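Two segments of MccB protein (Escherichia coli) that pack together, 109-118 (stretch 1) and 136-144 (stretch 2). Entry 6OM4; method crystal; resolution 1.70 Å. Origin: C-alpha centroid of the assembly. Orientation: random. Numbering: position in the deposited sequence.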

# COMPACT_ATOMS: atom_id res chain seq x y z
N VAL A 109 -0.70 14.20 7.39
CA VAL A 109 -0.98 12.96 6.70
C VAL A 109 -2.41 12.50 6.99
O VAL A 109 -3.17 12.08 6.07
CB VAL A 109 0.02 11.87 7.07
CG1 VAL A 109 -0.42 10.55 6.45
CG2 VAL A 109 1.44 12.25 6.68
N GLN A 110 -2.79 12.49 8.27
CA GLN A 110 -4.08 11.96 8.67
C GLN A 110 -5.19 12.77 7.99
O GLN A 110 -6.19 12.22 7.56
CB GLN A 110 -4.25 11.93 10.20
CG GLN A 110 -5.45 11.13 10.68
CD GLN A 110 -5.36 9.66 10.35
OE1 GLN A 110 -6.32 9.04 9.85
NE2 GLN A 110 -4.21 9.09 10.62
N ASP A 111 -4.98 14.09 7.86
CA ASP A 111 -5.94 14.98 7.26
C ASP A 111 -6.13 14.63 5.78
O ASP A 111 -7.25 14.64 5.26
CB ASP A 111 -5.46 16.43 7.42
CG ASP A 111 -6.35 17.47 6.80
OD1 ASP A 111 -7.47 17.67 7.34
OD2 ASP A 111 -5.92 18.06 5.78
N LYS A 112 -5.06 14.27 5.08
CA LYS A 112 -5.17 13.86 3.70
C LYS A 112 -5.95 12.55 3.57
O LYS A 112 -6.74 12.40 2.66
CB LYS A 112 -3.80 13.77 3.03
CG LYS A 112 -3.12 15.10 2.85
CD LYS A 112 -1.68 15.03 2.53
CE LYS A 112 -1.04 16.41 2.60
NZ LYS A 112 0.21 16.40 1.82
N LEU A 113 -5.75 11.62 4.52
CA LEU A 113 -6.48 10.36 4.45
C LEU A 113 -7.96 10.62 4.70
O LEU A 113 -8.79 10.09 4.00
CB LEU A 113 -5.93 9.36 5.48
CG LEU A 113 -4.47 8.95 5.28
CD1 LEU A 113 -4.01 8.11 6.46
CD2 LEU A 113 -4.19 8.23 3.98
N LYS A 114 -8.26 11.45 5.71
CA LYS A 114 -9.64 11.78 6.06
C LYS A 114 -10.38 12.38 4.86
O LYS A 114 -11.58 12.15 4.73
CB LYS A 114 -9.66 12.74 7.25
CG LYS A 114 -11.06 13.01 7.78
CD LYS A 114 -11.11 13.97 8.95
CE LYS A 114 -12.37 13.81 9.78
NZ LYS A 114 -12.69 15.04 10.54
N ASN A 115 -9.70 13.18 4.04
CA ASN A 115 -10.35 13.93 2.94
C ASN A 115 -10.44 13.09 1.65
O ASN A 115 -11.02 13.54 0.67
CB ASN A 115 -9.61 15.24 2.64
CG ASN A 115 -9.83 16.30 3.69
OD1 ASN A 115 -10.64 16.13 4.61
ND2 ASN A 115 -9.11 17.41 3.58
N ALA A 116 -9.86 11.89 1.66
CA ALA A 116 -9.75 11.02 0.49
C ALA A 116 -11.00 10.15 0.29
O ALA A 116 -11.71 9.81 1.24
CB ALA A 116 -8.56 10.12 0.64
N LYS A 117 -11.21 9.79 -0.98
CA LYS A 117 -12.21 8.84 -1.42
C LYS A 117 -11.53 7.73 -2.20
O LYS A 117 -10.77 7.98 -3.17
CB LYS A 117 -13.25 9.60 -2.25
CG LYS A 117 -14.38 8.79 -2.85
CD LYS A 117 -15.22 9.63 -3.84
CE LYS A 117 -16.67 9.19 -3.83
NZ LYS A 117 -17.44 9.74 -4.97
N VAL A 118 -11.80 6.48 -1.81
CA VAL A 118 -11.23 5.35 -2.50
C VAL A 118 -12.36 4.43 -2.98
O VAL A 118 -13.28 4.14 -2.21
CB VAL A 118 -10.24 4.59 -1.59
CG1 VAL A 118 -9.73 3.33 -2.26
CG2 VAL A 118 -9.08 5.50 -1.15
N THR A 136 -9.41 1.28 8.76
CA THR A 136 -8.90 1.45 10.09
C THR A 136 -7.74 2.44 10.12
O THR A 136 -7.41 2.88 11.20
CB THR A 136 -8.54 0.11 10.73
OG1 THR A 136 -7.57 -0.53 9.91
CG2 THR A 136 -9.76 -0.78 10.86
N SER A 137 -7.18 2.79 8.96
CA SER A 137 -6.20 3.86 8.84
C SER A 137 -6.88 5.22 8.65
O SER A 137 -6.20 6.24 8.62
CB SER A 137 -5.16 3.58 7.77
OG SER A 137 -4.26 2.60 8.27
N GLY A 138 -8.21 5.24 8.51
CA GLY A 138 -8.93 6.53 8.48
C GLY A 138 -9.13 7.16 7.11
O GLY A 138 -9.44 8.38 7.02
N ILE A 139 -9.07 6.37 6.03
CA ILE A 139 -9.55 6.84 4.73
C ILE A 139 -11.05 7.21 4.89
O ILE A 139 -11.88 6.41 5.37
CB ILE A 139 -9.37 5.79 3.61
CG1 ILE A 139 -7.90 5.59 3.23
CG2 ILE A 139 -10.21 6.17 2.39
CD1 ILE A 139 -7.35 6.73 2.39
N GLY A 140 -11.40 8.44 4.51
CA GLY A 140 -12.66 9.04 4.93
C GLY A 140 -13.88 8.44 4.24
O GLY A 140 -14.97 8.44 4.82
N GLU A 141 -13.73 8.04 2.97
CA GLU A 141 -14.83 7.54 2.15
C GLU A 141 -14.38 6.36 1.31
O GLU A 141 -13.46 6.47 0.54
CB GLU A 141 -15.40 8.62 1.23
CG GLU A 141 -16.78 8.25 0.72
CD GLU A 141 -17.48 9.29 -0.14
OE1 GLU A 141 -17.01 10.46 -0.17
OE2 GLU A 141 -18.48 8.91 -0.79
N ILE A 142 -15.09 5.23 1.49
CA ILE A 142 -14.82 4.01 0.80
C ILE A 142 -16.09 3.58 0.03
O ILE A 142 -17.20 3.50 0.60
CB ILE A 142 -14.35 2.91 1.77
CG1 ILE A 142 -13.09 3.34 2.54
CG2 ILE A 142 -14.16 1.62 1.01
CD1 ILE A 142 -12.57 2.27 3.50
N ILE A 143 -15.92 3.31 -1.27
CA ILE A 143 -17.02 2.87 -2.16
C ILE A 143 -16.72 1.43 -2.55
O ILE A 143 -15.67 1.17 -3.12
CB ILE A 143 -17.14 3.73 -3.42
CG1 ILE A 143 -17.05 5.22 -3.13
CG2 ILE A 143 -18.41 3.35 -4.19
CD1 ILE A 143 -18.03 5.74 -2.17
N LEU A 144 -17.62 0.52 -2.18
CA LEU A 144 -17.48 -0.89 -2.44
C LEU A 144 -18.32 -1.29 -3.66
O LEU A 144 -19.54 -1.08 -3.69
CB LEU A 144 -17.94 -1.67 -1.21
CG LEU A 144 -17.31 -1.25 0.10
CD1 LEU A 144 -18.08 -1.86 1.24
CD2 LEU A 144 -15.84 -1.64 0.14

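Two glycines let the loop of the second stretch lie directly against the C-terminal end of the helix in the first, with backbone touching backbone where side chains would normally stand. At Gly140 a CB would point toward the helix and fall 1.9 Å from Lys114 O, a clash; without one, Gly140 CA approaches Lys114 O to 3.3 Å in a CA-H...O contact. Gly138 is bare for a different reason: its positive phi (90°) closes a Schellman motif at the end of the preceding helix, and a CB there would jam against the carbonyl oxygen of Ser137.

The carbonyl of Leu113 is a shared acceptor. Gly140 N donates to Leu113 O at 3.1 Å, and Ile139 CA lies 3.4 Å from Leu113 O in a CA-H...O contact, while within the first stretch Ala116 N also bonds to Leu113 O at 3.1 Å. The loop thus bonds to an oxygen near the end of the helix, which also accepts Ala116 N. In the other direction, Lys114 CA makes a CA-H...O contact with Gly138 O at 3.5 Å.

Beyond the helix the two segments turn into neighboring parallel strands, Lys117 pairing with Glu141 and Val118 with Ile142. The lead-in is a weak bond from Glu141 N to Ala116 O, 3.2 Å long and bent to 131°. Bonding then becomes short and nearly straight: Val118 N donates to Glu141 O at 2.9 Å (166°), and Ile143 N to Val118 O at 2.9 Å (163°). Val118 therefore bonds through both its amide and its carbonyl to residues flanking its partner Ile142, the pattern expected of parallel strands. CA-H...O contacts accompany these bonds, Lys117 CA to Glu141 O at 3.3 Å and Ile142 CA to Val118 O at 3.4 Å.

Side chains sort by sheet face. Lys117 and Glu141 share one face, their extended chains running alongside each other; Lys117 CE comes within 3.5 Å of Glu141 OE2, but Lys117 NZ stays 4.4 Å from Glu141 OE2, so the opposite charges are near without forming a salt bridge. Val118 and Ile142 occupy the other face.

Ile139 is the apolar link between helix and strand. Its CB points sideways, yet the end of its side chain comes nearer the first stretch: Ile139 CD1 meets Leu113 CD2 at 3.8 Å and Ala116 CB at 4.0 Å, and Ile139 CG2 meets Val118 CG2 at 3.8 Å. All four residues are buried.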